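Local coordinates for D-alanyl-D-alanine carboxypeptidase (Penicillin binding protein) family protein (PDB 6OSU) that probably removes the C-terminal D-alanine from peptidoglycan precursor peptides, as a serine-type D-Ala-D-Ala carboxypeptidase of the S11 family, at residues Gly379-Pro384 with Asn398-Leu403; Gln394-Leu399 with Ile413-Met418; Gln362-Thr367 with Glu409-Pro414; Pro348-Gly353 with Leu386-Lys391; Pro339-Ala344 with Gly353-Val358. All blocks are in the same frame, centred on the assembly; numbering follows the deposited sequence.

All five contacts lie in the C-terminal domain of the penicillin-binding protein 5 type, away from the predicted catalytic residues Ser64, Lys67 and Ser124. Contacts 1, 2 and 5 pair neighbouring strands of one antiparallel sheet. Contacts 1 and 2 share Asn398 and Leu399, and their centres are 9 Å apart. Contact 5 lies at the other end of the strand order, yet its Ile342 and Val340 meet Phe382 and Ile380 of contact 1, and its Val358 packs on Val396 and Val415 of contact 2. Contact 3 sets a second, two-stranded sheet against this one and shares Ile413 and Pro414 with contact 2. Contact 4 joins two loops. Its Leu386 and Ile390 pack on Val396, and its centre is about 11 Å from that of contact 5.

Contact 1 of 5, residues Gly379-Pro384 with Asn398-Leu403; sequences GIEFNP and NLVITL
Gly379, Ile380 and Glu381 pair antiparallel with Val400, Leu399 and Asn398. The axes of the two short strands come within 4.4 Å at 132°. Gly379-Val400 and Glu381-Asn398 are hydrogen-bonded pairs, and Ile380-Leu399 between them is non-hydrogen-bonded. Glu381 N gives a bond of 2.7 Å to Asn398 O, and Asn398 N returns a straighter one of 2.9 Å to Glu381 O. Gly379 and Val400 are also bonded both ways, but the modelled N-O distance from Val400 N to Gly379 O is too short to be relied on. On one face, CD1 of Ile380 rests against CB of Leu399 at 3.9 Å and also touches its CG and CD1. The turn at chi2 (-61°) brings CD1 there. Ile380 CG2 instead lies over one face of the Phe382 ring, two residues on, offset toward its rim. On the opposite face Glu381 CB meets Val400 CG2 at 3.8 Å, and the extended glutamate continues beyond it. Strand 376-382 is outermost in its sheet, and strand 409-417 flanks strand 395-403 on its other side. Ile380 and Phe382 also touch Val340 and Ile342, which lie on the outermost strand at the other end of the sheet.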
# COMPACT_ATOMS: atom_id res chain seq x y z
N GLY A 379 2.80 24.98 -19.63
CA GLY A 379 2.84 25.35 -21.03
C GLY A 379 1.70 24.71 -21.79
O GLY A 379 1.22 23.63 -21.43
N ILE A 380 1.26 25.39 -22.85
CA ILE A 380 0.24 24.87 -23.74
C ILE A 380 0.91 24.46 -25.04
O ILE A 380 1.47 25.31 -25.75
CB ILE A 380 -0.87 25.90 -24.00
CG1 ILE A 380 -1.54 26.31 -22.69
CG2 ILE A 380 -1.91 25.33 -24.95
CD1 ILE A 380 -2.20 25.15 -21.96
N GLU A 381 0.88 23.17 -25.35
CA GLU A 381 1.35 22.66 -26.63
C GLU A 381 0.14 22.49 -27.55
O GLU A 381 -0.66 21.57 -27.37
CB GLU A 381 2.10 21.34 -26.48
CG GLU A 381 2.37 20.67 -27.83
CD GLU A 381 3.31 19.49 -27.74
OE1 GLU A 381 3.32 18.79 -26.70
OE2 GLU A 381 4.05 19.26 -28.72
N PHE A 382 0.01 23.39 -28.52
CA PHE A 382 -1.12 23.31 -29.43
C PHE A 382 -0.86 22.26 -30.51
O PHE A 382 0.28 21.89 -30.80
CB PHE A 382 -1.38 24.66 -30.09
CG PHE A 382 -1.91 25.70 -29.15
CD1 PHE A 382 -3.27 25.80 -28.90
CD2 PHE A 382 -1.05 26.58 -28.52
CE1 PHE A 382 -3.76 26.75 -28.03
CE2 PHE A 382 -1.54 27.54 -27.65
CZ PHE A 382 -2.90 27.62 -27.41
N ASN A 383 -1.95 21.76 -31.08
CA ASN A 383 -1.88 20.98 -32.30
C ASN A 383 -1.24 21.85 -33.37
O ASN A 383 -1.77 22.94 -33.66
CB ASN A 383 -3.27 20.51 -32.71
CG ASN A 383 -3.24 19.51 -33.85
OD1 ASN A 383 -2.70 19.79 -34.92
ND2 ASN A 383 -3.83 18.34 -33.63
N PRO A 384 -0.12 21.44 -33.98
CA PRO A 384 0.54 22.32 -34.96
C PRO A 384 -0.31 22.64 -36.17
O PRO A 384 -0.03 23.63 -36.86
CB PRO A 384 1.80 21.53 -35.35
CG PRO A 384 1.47 20.11 -35.02
CD PRO A 384 0.58 20.16 -33.81
N ASN A 398 -2.44 20.15 -25.65
CA ASN A 398 -2.13 19.64 -24.32
C ASN A 398 -1.61 20.76 -23.43
O ASN A 398 -0.82 21.60 -23.88
CB ASN A 398 -1.07 18.53 -24.39
CG ASN A 398 -1.57 17.29 -25.10
OD1 ASN A 398 -2.69 16.84 -24.88
ND2 ASN A 398 -0.72 16.73 -25.95
N LEU A 399 -2.04 20.77 -22.18
CA LEU A 399 -1.33 21.53 -21.15
C LEU A 399 -0.13 20.71 -20.71
O LEU A 399 -0.26 19.52 -20.40
CB LEU A 399 -2.23 21.85 -19.96
CG LEU A 399 -1.60 22.80 -18.93
CD1 LEU A 399 -2.65 23.74 -18.35
CD2 LEU A 399 -0.90 22.05 -17.80
N VAL A 400 1.04 21.33 -20.70
CA VAL A 400 2.29 20.62 -20.51
C VAL A 400 3.04 21.21 -19.33
O VAL A 400 3.11 22.44 -19.18
CB VAL A 400 3.16 20.67 -21.79
CG1 VAL A 400 4.53 20.08 -21.53
CG2 VAL A 400 2.47 19.92 -22.93
N ILE A 401 3.57 20.34 -18.48
CA ILE A 401 4.48 20.72 -17.40
C ILE A 401 5.88 20.30 -17.81
O ILE A 401 6.15 19.11 -17.99
CB ILE A 401 4.08 20.06 -16.07
CG1 ILE A 401 2.62 20.37 -15.73
CG2 ILE A 401 4.99 20.54 -14.94
CD1 ILE A 401 2.35 21.82 -15.44
N THR A 402 6.77 21.28 -17.97
CA THR A 402 8.14 21.02 -18.38
C THR A 402 9.10 21.34 -17.25
O THR A 402 8.77 22.07 -16.31
CB THR A 402 8.51 21.83 -19.63
OG1 THR A 402 8.06 23.19 -19.47
CG2 THR A 402 7.87 21.24 -20.87
N LEU A 403 10.31 20.78 -17.35
CA LEU A 403 11.34 20.96 -16.33
C LEU A 403 12.26 22.10 -16.77
O LEU A 403 13.13 21.92 -17.62
CB LEU A 403 12.13 19.67 -16.12
CG LEU A 403 13.23 19.76 -15.07
CD1 LEU A 403 12.64 20.15 -13.72
CD2 LEU A 403 13.99 18.45 -14.97

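Contact 2 of 5, residues Gln394-Leu399 with Ile413-Met418; sequences QTVGNL and IPVVAM
Val415 has more surface buried here than any other residue of the two segments. It sits opposite Gly397, with Val415 N bonded to Gly397 O at 2.7 Å and nearly straight at the hydrogen (171°). Its CG1 lies between the backbone N and the carbonyl carbon (chi1 81°). Val415 CG1 packs against the Gly397 carbonyl, 3.5 Å from Gly397 O, and lies 4.0 Å from Val396 CG2. Leu399 and Ile413 come next in buried area. They form a pair bonded both ways, with Leu399 N 2.7 Å from Ile413 O. Their side chains share a face, and Leu399 CB touches Ile413 CG2 at 3.9 Å. Between these pairs Asn398 pairs with Pro414. Their side chains diverge at CB, but Asn398 OD1 comes back to 3.2 Å from Pro414 CA. At the other end the register slips by one residue. Thr395 pairs with Val416 but Gly397 with Val415, so Val396 is the extra residue of a beta bulge. Val396 N still reaches Val415 O, at 3.3 Å, and Ala417 N bonds to Gln394 O. Gly397 takes backbone angles open mainly to glycine. The cross-strand bonds are all between backbone atoms, and the side chains add mainly apolar packing. Pro414, with no N-H to give, stands in a non-hydrogen-bonded pair, where this hairpin asks for none from it.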
# COMPACT_ATOMS: atom_id res chain seq x y z
N GLN A 394 -13.78 22.22 -28.18
CA GLN A 394 -12.92 21.50 -29.11
C GLN A 394 -11.53 21.33 -28.51
O GLN A 394 -10.99 22.24 -27.87
CB GLN A 394 -12.84 22.25 -30.44
CG GLN A 394 -11.88 21.66 -31.47
CD GLN A 394 -11.86 22.47 -32.75
OE1 GLN A 394 -12.83 23.13 -33.11
NE2 GLN A 394 -10.73 22.43 -33.46
N THR A 395 -10.95 20.15 -28.70
CA THR A 395 -9.62 19.86 -28.18
C THR A 395 -8.57 20.51 -29.08
O THR A 395 -8.49 20.22 -30.27
CB THR A 395 -9.39 18.35 -28.11
OG1 THR A 395 -10.45 17.75 -27.34
CG2 THR A 395 -8.06 18.04 -27.45
N VAL A 396 -7.76 21.40 -28.50
CA VAL A 396 -6.78 22.17 -29.26
C VAL A 396 -5.35 21.80 -28.95
O VAL A 396 -4.44 22.27 -29.65
CB VAL A 396 -6.98 23.69 -29.05
CG1 VAL A 396 -8.28 24.15 -29.68
CG2 VAL A 396 -6.94 24.03 -27.57
N GLY A 397 -5.11 20.98 -27.94
CA GLY A 397 -3.74 20.59 -27.62
C GLY A 397 -3.64 20.04 -26.21
O GLY A 397 -4.62 19.54 -25.66
N ASN A 398 -2.44 20.15 -25.65
CA ASN A 398 -2.13 19.64 -24.32
C ASN A 398 -1.61 20.76 -23.43
O ASN A 398 -0.82 21.60 -23.88
CB ASN A 398 -1.07 18.53 -24.39
CG ASN A 398 -1.57 17.29 -25.10
OD1 ASN A 398 -2.69 16.84 -24.88
ND2 ASN A 398 -0.72 16.73 -25.95
N LEU A 399 -2.04 20.77 -22.18
CA LEU A 399 -1.33 21.53 -21.15
C LEU A 399 -0.13 20.71 -20.71
O LEU A 399 -0.26 19.52 -20.40
CB LEU A 399 -2.23 21.85 -19.96
CG LEU A 399 -1.60 22.80 -18.93
CD1 LEU A 399 -2.65 23.74 -18.35
CD2 LEU A 399 -0.90 22.05 -17.80
N ILE A 413 -1.56 16.87 -20.33
CA ILE A 413 -2.99 16.62 -20.22
C ILE A 413 -3.71 17.33 -21.36
O ILE A 413 -3.39 18.49 -21.67
CB ILE A 413 -3.51 17.03 -18.83
CG1 ILE A 413 -4.72 16.19 -18.44
CG2 ILE A 413 -3.83 18.51 -18.75
CD1 ILE A 413 -5.00 16.22 -16.95
N PRO A 414 -4.63 16.66 -22.05
CA PRO A 414 -5.34 17.32 -23.15
C PRO A 414 -6.19 18.48 -22.64
O PRO A 414 -6.82 18.41 -21.59
CB PRO A 414 -6.21 16.20 -23.75
CG PRO A 414 -6.25 15.14 -22.71
CD PRO A 414 -4.95 15.23 -21.98
N VAL A 415 -6.18 19.57 -23.41
CA VAL A 415 -6.85 20.80 -23.03
C VAL A 415 -7.87 21.16 -24.10
O VAL A 415 -7.71 20.83 -25.28
CB VAL A 415 -5.83 21.94 -22.81
CG1 VAL A 415 -5.41 22.57 -24.13
CG2 VAL A 415 -6.39 22.97 -21.85
N VAL A 416 -8.94 21.82 -23.67
CA VAL A 416 -10.10 22.04 -24.53
C VAL A 416 -10.37 23.54 -24.61
O VAL A 416 -9.99 24.31 -23.73
CB VAL A 416 -11.33 21.27 -24.00
CG1 VAL A 416 -12.20 22.16 -23.11
CG2 VAL A 416 -12.12 20.68 -25.14
N ALA A 417 -11.03 23.94 -25.70
CA ALA A 417 -11.28 25.35 -25.96
C ALA A 417 -12.45 25.86 -25.13
O ALA A 417 -13.50 25.21 -25.05
CB ALA A 417 -11.54 25.58 -27.45
N MET A 418 -12.27 27.02 -24.51
CA MET A 418 -13.34 27.69 -23.79
C MET A 418 -13.86 28.92 -24.52
O MET A 418 -14.85 29.51 -24.08
CB MET A 418 -12.86 28.10 -22.39
CG MET A 418 -12.19 26.97 -21.60
SD MET A 418 -13.27 26.16 -20.40
CE MET A 418 -13.87 24.77 -21.34

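Contact 3 of 5, residues Gln362-Thr367 with Glu409-Pro414; sequences QNIYKT and EIASIP
Ile364 and Ile413 reach toward each other tip to tip, and they form the close-packed part of this contact. CD1 of Ile364 lies 3.7 Å from CG2 of Ile413. The other branch of Ile364, CG2, sits against CB of Ala411, also at 3.7 Å. Ile413 CD1 extends past Ile364 CG1 to the chain before it, where it meets Gln362 CB at 3.5 Å and Asn363 O at 3.4 Å. Ile413 has CG1 anti to the backbone N (chi1 -152°), which turns this branch toward the 362-367 segment. The Gln362 end is the loose, solvent side. Gln362 and Asn363 are exposed, and beyond its CB the Gln362 side chain leads its amide away from Ile413. The other end is polar but close. There the long Lys366 side chain crosses Ile410 at about a right angle. Lys366 CE lies 3.2 Å from Ile410 O and 3.7 Å from Ile410 CG2, while Lys366 NZ is 3.4 Å from Ile410 O. Lys366 also touches Asp49, a residue of a loop. The strand axes stay 8.9 Å apart, so this is side-chain packing between sheets and not strand pairing. Strand 364-369 pairs with strand 328-334. Strand 409-417 belongs to the five-stranded sheet and turns a corner at Ile410, where Ile410 and Ala411 both face Ile401 in a classic beta bulge. Leu399 and Leu333 pack around Ile364 from the two sheets.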
# COMPACT_ATOMS: atom_id res chain seq x y z
N GLN A 362 -9.74 18.16 -15.60
CA GLN A 362 -8.94 17.24 -14.80
C GLN A 362 -7.88 17.99 -14.01
O GLN A 362 -7.44 19.08 -14.40
CB GLN A 362 -8.26 16.19 -15.70
CG GLN A 362 -9.21 15.43 -16.60
CD GLN A 362 -10.02 14.41 -15.85
OE1 GLN A 362 -9.48 13.45 -15.30
NE2 GLN A 362 -11.34 14.60 -15.82
N ASN A 363 -7.48 17.41 -12.89
CA ASN A 363 -6.33 17.91 -12.17
C ASN A 363 -5.05 17.32 -12.76
O ASN A 363 -5.07 16.35 -13.52
CB ASN A 363 -6.40 17.54 -10.68
CG ASN A 363 -7.55 18.21 -9.97
OD1 ASN A 363 -7.72 19.43 -10.03
ND2 ASN A 363 -8.36 17.42 -9.27
N ILE A 364 -3.93 17.93 -12.41
CA ILE A 364 -2.62 17.30 -12.53
C ILE A 364 -2.03 17.28 -11.13
O ILE A 364 -1.47 18.28 -10.66
CB ILE A 364 -1.70 18.02 -13.52
CG1 ILE A 364 -2.30 18.02 -14.92
CG2 ILE A 364 -0.33 17.34 -13.55
CD1 ILE A 364 -1.38 18.61 -15.98
N TYR A 365 -2.20 16.15 -10.45
CA TYR A 365 -1.67 15.93 -9.10
C TYR A 365 -0.66 14.80 -9.22
O TYR A 365 -1.04 13.65 -9.45
CB TYR A 365 -2.80 15.60 -8.13
CG TYR A 365 -2.38 15.49 -6.68
CD1 TYR A 365 -1.78 16.56 -6.03
CD2 TYR A 365 -2.62 14.33 -5.96
CE1 TYR A 365 -1.40 16.45 -4.69
CE2 TYR A 365 -2.26 14.22 -4.63
CZ TYR A 365 -1.65 15.28 -4.00
OH TYR A 365 -1.28 15.16 -2.68
N LYS A 366 0.63 15.13 -9.09
CA LYS A 366 1.69 14.22 -9.46
C LYS A 366 2.75 14.12 -8.36
O LYS A 366 2.99 15.08 -7.62
CB LYS A 366 2.35 14.66 -10.78
CG LYS A 366 3.12 13.57 -11.51
CD LYS A 366 3.69 14.07 -12.82
CE LYS A 366 4.82 13.17 -13.33
NZ LYS A 366 4.33 11.92 -13.99
N THR A 367 3.36 12.94 -8.26
CA THR A 367 4.51 12.72 -7.39
C THR A 367 5.78 13.00 -8.20
O THR A 367 6.09 12.26 -9.14
CB THR A 367 4.50 11.30 -6.84
OG1 THR A 367 3.31 11.08 -6.08
CG2 THR A 367 5.71 11.06 -5.95
N GLU A 409 9.19 16.85 -20.68
CA GLU A 409 7.83 16.93 -20.17
C GLU A 409 7.68 16.08 -18.92
O GLU A 409 8.02 14.89 -18.92
CB GLU A 409 6.82 16.50 -21.23
CG GLU A 409 6.80 17.42 -22.44
CD GLU A 409 5.69 17.08 -23.43
OE1 GLU A 409 4.78 16.30 -23.07
OE2 GLU A 409 5.74 17.59 -24.57
N ILE A 410 7.15 16.69 -17.86
CA ILE A 410 6.84 15.97 -16.62
C ILE A 410 5.42 15.45 -16.63
O ILE A 410 5.16 14.30 -16.28
CB ILE A 410 7.10 16.90 -15.42
CG1 ILE A 410 8.60 17.20 -15.29
CG2 ILE A 410 6.54 16.29 -14.13
CD1 ILE A 410 9.48 15.99 -15.51
N ALA A 411 4.47 16.28 -17.06
CA ALA A 411 3.07 15.91 -17.16
C ALA A 411 2.49 16.50 -18.43
O ALA A 411 2.96 17.53 -18.92
CB ALA A 411 2.27 16.38 -15.94
N SER A 412 1.47 15.83 -18.96
CA SER A 412 0.79 16.29 -20.17
C SER A 412 -0.68 15.91 -20.07
O SER A 412 -1.00 14.75 -19.77
CB SER A 412 1.42 15.68 -21.42
OG SER A 412 0.76 16.12 -22.59
N ILE A 413 -1.56 16.87 -20.33
CA ILE A 413 -2.99 16.62 -20.22
C ILE A 413 -3.71 17.33 -21.36
O ILE A 413 -3.39 18.49 -21.67
CB ILE A 413 -3.51 17.03 -18.83
CG1 ILE A 413 -4.72 16.19 -18.44
CG2 ILE A 413 -3.83 18.51 -18.75
CD1 ILE A 413 -5.00 16.22 -16.95
N PRO A 414 -4.63 16.66 -22.05
CA PRO A 414 -5.34 17.32 -23.15
C PRO A 414 -6.19 18.48 -22.64
O PRO A 414 -6.82 18.41 -21.59
CB PRO A 414 -6.21 16.20 -23.75
CG PRO A 414 -6.25 15.14 -22.71
CD PRO A 414 -4.95 15.23 -21.98

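Contact 4 of 5, residues Pro348-Gly353 with Leu386-Lys391; sequences PNAKAG and LNAPIK
Ala388 N donates to Pro348 O across 3.1 Å, the one backbone hydrogen bond between the two segments. It is nearly straight, with 165° at the hydrogen. Asn387 CA also makes a CA-H contact to Pro348 O at 3.4 Å, with Asn387 CB close by. Pro348 and Ala388 share most of the packing around this bond. Pro348 CD lies 3.2 Å from Leu386 O, and Pro348 CG is nearly as close to that oxygen. Pro348 CG also meets Asn387 CB at 3.7 Å, with the two side chains crossing at about a right angle. On the other side of the bond, Ala388 CB packs against the backbone that follows the proline. Ala388 CB lies 3.5 Å from Asn349 O and 3.7 Å from Ala350 CA, and it meets Ala350 CB at 4.1 Å. Asn349 has a left-handed backbone (phi 64°), and the chain turns there between the proline and Ala350. The C-terminal tail bonds the first loop and packs on the second. Asn349 and Lys351 make backbone bonds to its Lys424 and Ser422, and its Gln423 touches Ala388. Past Ala388, a cis peptide leads into Pro389. Ile390 then packs on Ile347, Val421 and Val396, while Leu386 also packs on Val396. This is loop-to-loop packing without regular strand pairing. It joins the connection between strands 340-343 and 355-359 to the one between strands 376-382 and 395-403, within the beta-stranded C-terminal domain, of the penicillin-binding protein 5 type.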
# COMPACT_ATOMS: atom_id res chain seq x y z
N PRO A 348 -3.20 30.23 -37.47
CA PRO A 348 -3.51 30.56 -38.86
C PRO A 348 -5.01 30.73 -39.09
O PRO A 348 -5.84 30.15 -38.39
CB PRO A 348 -2.95 29.37 -39.65
CG PRO A 348 -2.84 28.27 -38.66
CD PRO A 348 -2.51 28.93 -37.36
N ASN A 349 -5.34 31.57 -40.08
CA ASN A 349 -6.70 31.86 -40.53
C ASN A 349 -7.55 32.54 -39.47
O ASN A 349 -8.77 32.62 -39.64
CB ASN A 349 -7.43 30.60 -41.01
CG ASN A 349 -7.11 30.26 -42.45
OD1 ASN A 349 -7.20 31.10 -43.34
ND2 ASN A 349 -6.76 29.00 -42.70
N ALA A 350 -6.97 33.05 -38.39
CA ALA A 350 -7.75 33.58 -37.28
C ALA A 350 -7.96 35.09 -37.40
O ALA A 350 -7.12 35.82 -37.92
CB ALA A 350 -7.06 33.27 -35.95
N LYS A 351 -9.10 35.54 -36.88
CA LYS A 351 -9.37 36.97 -36.79
C LYS A 351 -8.45 37.60 -35.76
O LYS A 351 -8.11 36.98 -34.76
CB LYS A 351 -10.84 37.20 -36.41
CG LYS A 351 -11.50 38.38 -37.11
CD LYS A 351 -12.86 37.98 -37.67
CE LYS A 351 -13.93 39.02 -37.34
NZ LYS A 351 -14.79 39.30 -38.52
N ALA A 352 -8.05 38.85 -36.01
CA ALA A 352 -6.98 39.45 -35.21
C ALA A 352 -7.45 39.94 -33.85
O ALA A 352 -6.62 40.15 -32.95
CB ALA A 352 -6.34 40.60 -35.98
N GLY A 353 -8.76 40.15 -33.66
CA GLY A 353 -9.22 40.75 -32.43
C GLY A 353 -9.32 39.79 -31.26
O GLY A 353 -9.18 40.20 -30.10
N LEU A 386 -3.50 23.53 -36.09
CA LEU A 386 -4.69 24.20 -35.57
C LEU A 386 -4.89 25.51 -36.31
O LEU A 386 -4.02 26.38 -36.29
CB LEU A 386 -4.56 24.44 -34.07
CG LEU A 386 -5.79 25.03 -33.39
CD1 LEU A 386 -6.96 24.06 -33.48
CD2 LEU A 386 -5.50 25.38 -31.94
N ASN A 387 -6.05 25.65 -36.96
CA ASN A 387 -6.41 26.89 -37.62
C ASN A 387 -7.88 27.20 -37.32
O ASN A 387 -8.65 26.31 -36.95
CB ASN A 387 -6.17 26.84 -39.13
CG ASN A 387 -6.42 25.46 -39.71
OD1 ASN A 387 -7.56 24.99 -39.76
ND2 ASN A 387 -5.36 24.80 -40.16
N ALA A 388 -8.24 28.47 -37.46
CA ALA A 388 -9.61 28.87 -37.25
C ALA A 388 -10.49 28.36 -38.39
O ALA A 388 -10.04 28.25 -39.53
CB ALA A 388 -9.71 30.39 -37.16
N PRO A 389 -11.77 28.04 -38.11
CA PRO A 389 -12.49 28.21 -36.84
C PRO A 389 -12.26 27.11 -35.80
O PRO A 389 -11.93 25.98 -36.15
CB PRO A 389 -13.95 28.22 -37.29
CG PRO A 389 -13.96 27.31 -38.46
CD PRO A 389 -12.65 27.53 -39.17
N ILE A 390 -12.44 27.47 -34.53
CA ILE A 390 -12.40 26.54 -33.41
C ILE A 390 -13.62 26.80 -32.55
O ILE A 390 -13.95 27.96 -32.27
CB ILE A 390 -11.11 26.69 -32.58
CG1 ILE A 390 -9.87 26.55 -33.46
CG2 ILE A 390 -11.09 25.68 -31.44
CD1 ILE A 390 -8.63 27.16 -32.86
N LYS A 391 -14.30 25.74 -32.12
CA LYS A 391 -15.51 25.88 -31.32
C LYS A 391 -15.21 25.62 -29.84
O LYS A 391 -14.25 24.93 -29.49
CB LYS A 391 -16.61 24.92 -31.80
CG LYS A 391 -17.99 25.28 -31.26
CD LYS A 391 -18.90 24.07 -31.19
CE LYS A 391 -19.52 23.76 -32.54
NZ LYS A 391 -20.27 22.48 -32.51

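Contact 5 of 5, residues Pro339-Ala344 with Gly353-Val358; sequences PVTISA and GQKLTV
Thr341 OG1 and Thr357 OG1 are 2.7 Å apart in a hydrogen bond that either hydroxyl could donate. The two threonines face each other as a non-hydrogen-bonded pair of the antiparallel hairpin. Each has OG1 anti to its carbonyl carbon and beside its backbone N, with chi1 of -45° in Thr341 and -64° in Thr357. Thr341 CG2 also comes within 3.2 Å of Thr357 OG1, while Thr357 CG2 reaches Pro339 CB at 3.6 Å. The flanking pairs carry the backbone bonds. Val340 and Val358 are bonded both ways, as are Ile342 and Leu356, and Leu356 N points almost straight at Ile342 O (3.0 Å, 175° at the hydrogen). Val358 N instead approaches Val340 O from above the carbonyl plane. A weak bond of 3.5 Å from Ala344 N to Gln354 O follows where the strand ends. Beyond Thr341, the bent Lys355 chain passes near Ile342 O and brings Lys355 NZ to 3.7 Å from Thr341 CG2. The other face is apolar. Val358 CG2 lies 4.0 Å from Val340 CB, and Ile380 and Phe382 of strand 376-382 cover this side. The hairpin thus has two chemical faces. One ties hydroxyl to hydroxyl beside a lysine, on the more exposed side. The other offers branched aliphatic groups to the interior of the domain.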
# COMPACT_ATOMS: atom_id res chain seq x y z
N PRO A 339 -8.25 28.66 -16.13
CA PRO A 339 -8.09 29.19 -17.49
C PRO A 339 -6.63 29.48 -17.82
O PRO A 339 -5.82 29.81 -16.95
CB PRO A 339 -8.91 30.49 -17.47
CG PRO A 339 -9.79 30.39 -16.25
CD PRO A 339 -9.01 29.58 -15.27
N VAL A 340 -6.30 29.32 -19.09
CA VAL A 340 -5.00 29.69 -19.65
C VAL A 340 -5.29 30.40 -20.97
O VAL A 340 -5.60 29.74 -21.97
CB VAL A 340 -4.08 28.48 -19.86
CG1 VAL A 340 -2.81 28.90 -20.57
CG2 VAL A 340 -3.74 27.84 -18.51
N THR A 341 -5.16 31.72 -20.98
CA THR A 341 -5.50 32.54 -22.14
C THR A 341 -4.24 32.97 -22.88
O THR A 341 -3.22 33.28 -22.26
CB THR A 341 -6.30 33.77 -21.71
OG1 THR A 341 -7.31 33.39 -20.77
CG2 THR A 341 -6.95 34.45 -22.91
N ILE A 342 -4.32 32.97 -24.21
CA ILE A 342 -3.23 33.44 -25.07
C ILE A 342 -3.84 34.23 -26.22
O ILE A 342 -5.05 34.19 -26.47
CB ILE A 342 -2.36 32.30 -25.62
CG1 ILE A 342 -3.17 31.43 -26.59
CG2 ILE A 342 -1.76 31.46 -24.50
CD1 ILE A 342 -2.42 31.06 -27.85
N SER A 343 -2.98 34.95 -26.93
CA SER A 343 -3.41 35.70 -28.11
C SER A 343 -3.69 34.75 -29.27
O SER A 343 -2.91 33.83 -29.54
CB SER A 343 -2.35 36.71 -28.52
OG SER A 343 -1.10 36.08 -28.71
N ALA A 344 -4.81 34.97 -29.95
CA ALA A 344 -5.22 34.14 -31.07
C ALA A 344 -4.74 34.66 -32.42
O ALA A 344 -5.09 34.08 -33.45
CB ALA A 344 -6.74 33.98 -31.09
N GLY A 353 -8.76 40.15 -33.66
CA GLY A 353 -9.22 40.75 -32.43
C GLY A 353 -9.32 39.79 -31.26
O GLY A 353 -9.18 40.20 -30.10
N GLN A 354 -9.50 38.51 -31.53
CA GLN A 354 -9.95 37.60 -30.49
C GLN A 354 -8.78 36.97 -29.72
O GLN A 354 -7.61 37.02 -30.13
CB GLN A 354 -10.83 36.51 -31.10
CG GLN A 354 -10.48 36.16 -32.53
CD GLN A 354 -11.58 35.40 -33.23
OE1 GLN A 354 -11.40 34.90 -34.34
NE2 GLN A 354 -12.73 35.29 -32.58
N LYS A 355 -9.12 36.40 -28.56
CA LYS A 355 -8.19 35.66 -27.72
C LYS A 355 -8.78 34.28 -27.43
O LYS A 355 -9.99 34.06 -27.54
CB LYS A 355 -7.91 36.38 -26.40
CG LYS A 355 -6.72 37.34 -26.43
CD LYS A 355 -7.11 38.73 -25.95
CE LYS A 355 -7.87 38.70 -24.63
NZ LYS A 355 -7.09 38.08 -23.52
N LEU A 356 -7.91 33.35 -27.06
CA LEU A 356 -8.30 31.96 -26.83
C LEU A 356 -7.95 31.54 -25.41
O LEU A 356 -6.79 31.63 -25.00
CB LEU A 356 -7.62 31.02 -27.83
CG LEU A 356 -7.90 29.53 -27.65
CD1 LEU A 356 -9.38 29.22 -27.86
CD2 LEU A 356 -7.04 28.69 -28.59
N THR A 357 -8.95 31.08 -24.66
CA THR A 357 -8.77 30.50 -23.34
C THR A 357 -9.00 29.00 -23.41
O THR A 357 -9.93 28.53 -24.07
CB THR A 357 -9.73 31.12 -22.31
OG1 THR A 357 -9.43 32.51 -22.16
CG2 THR A 357 -9.60 30.43 -20.96
N VAL A 358 -8.13 28.24 -22.74
CA VAL A 358 -8.21 26.79 -22.71
C VAL A 358 -8.20 26.33 -21.25
O VAL A 358 -7.72 27.03 -20.36
CB VAL A 358 -7.07 26.11 -23.49
CG1 VAL A 358 -7.09 26.55 -24.94
CG2 VAL A 358 -5.72 26.44 -22.85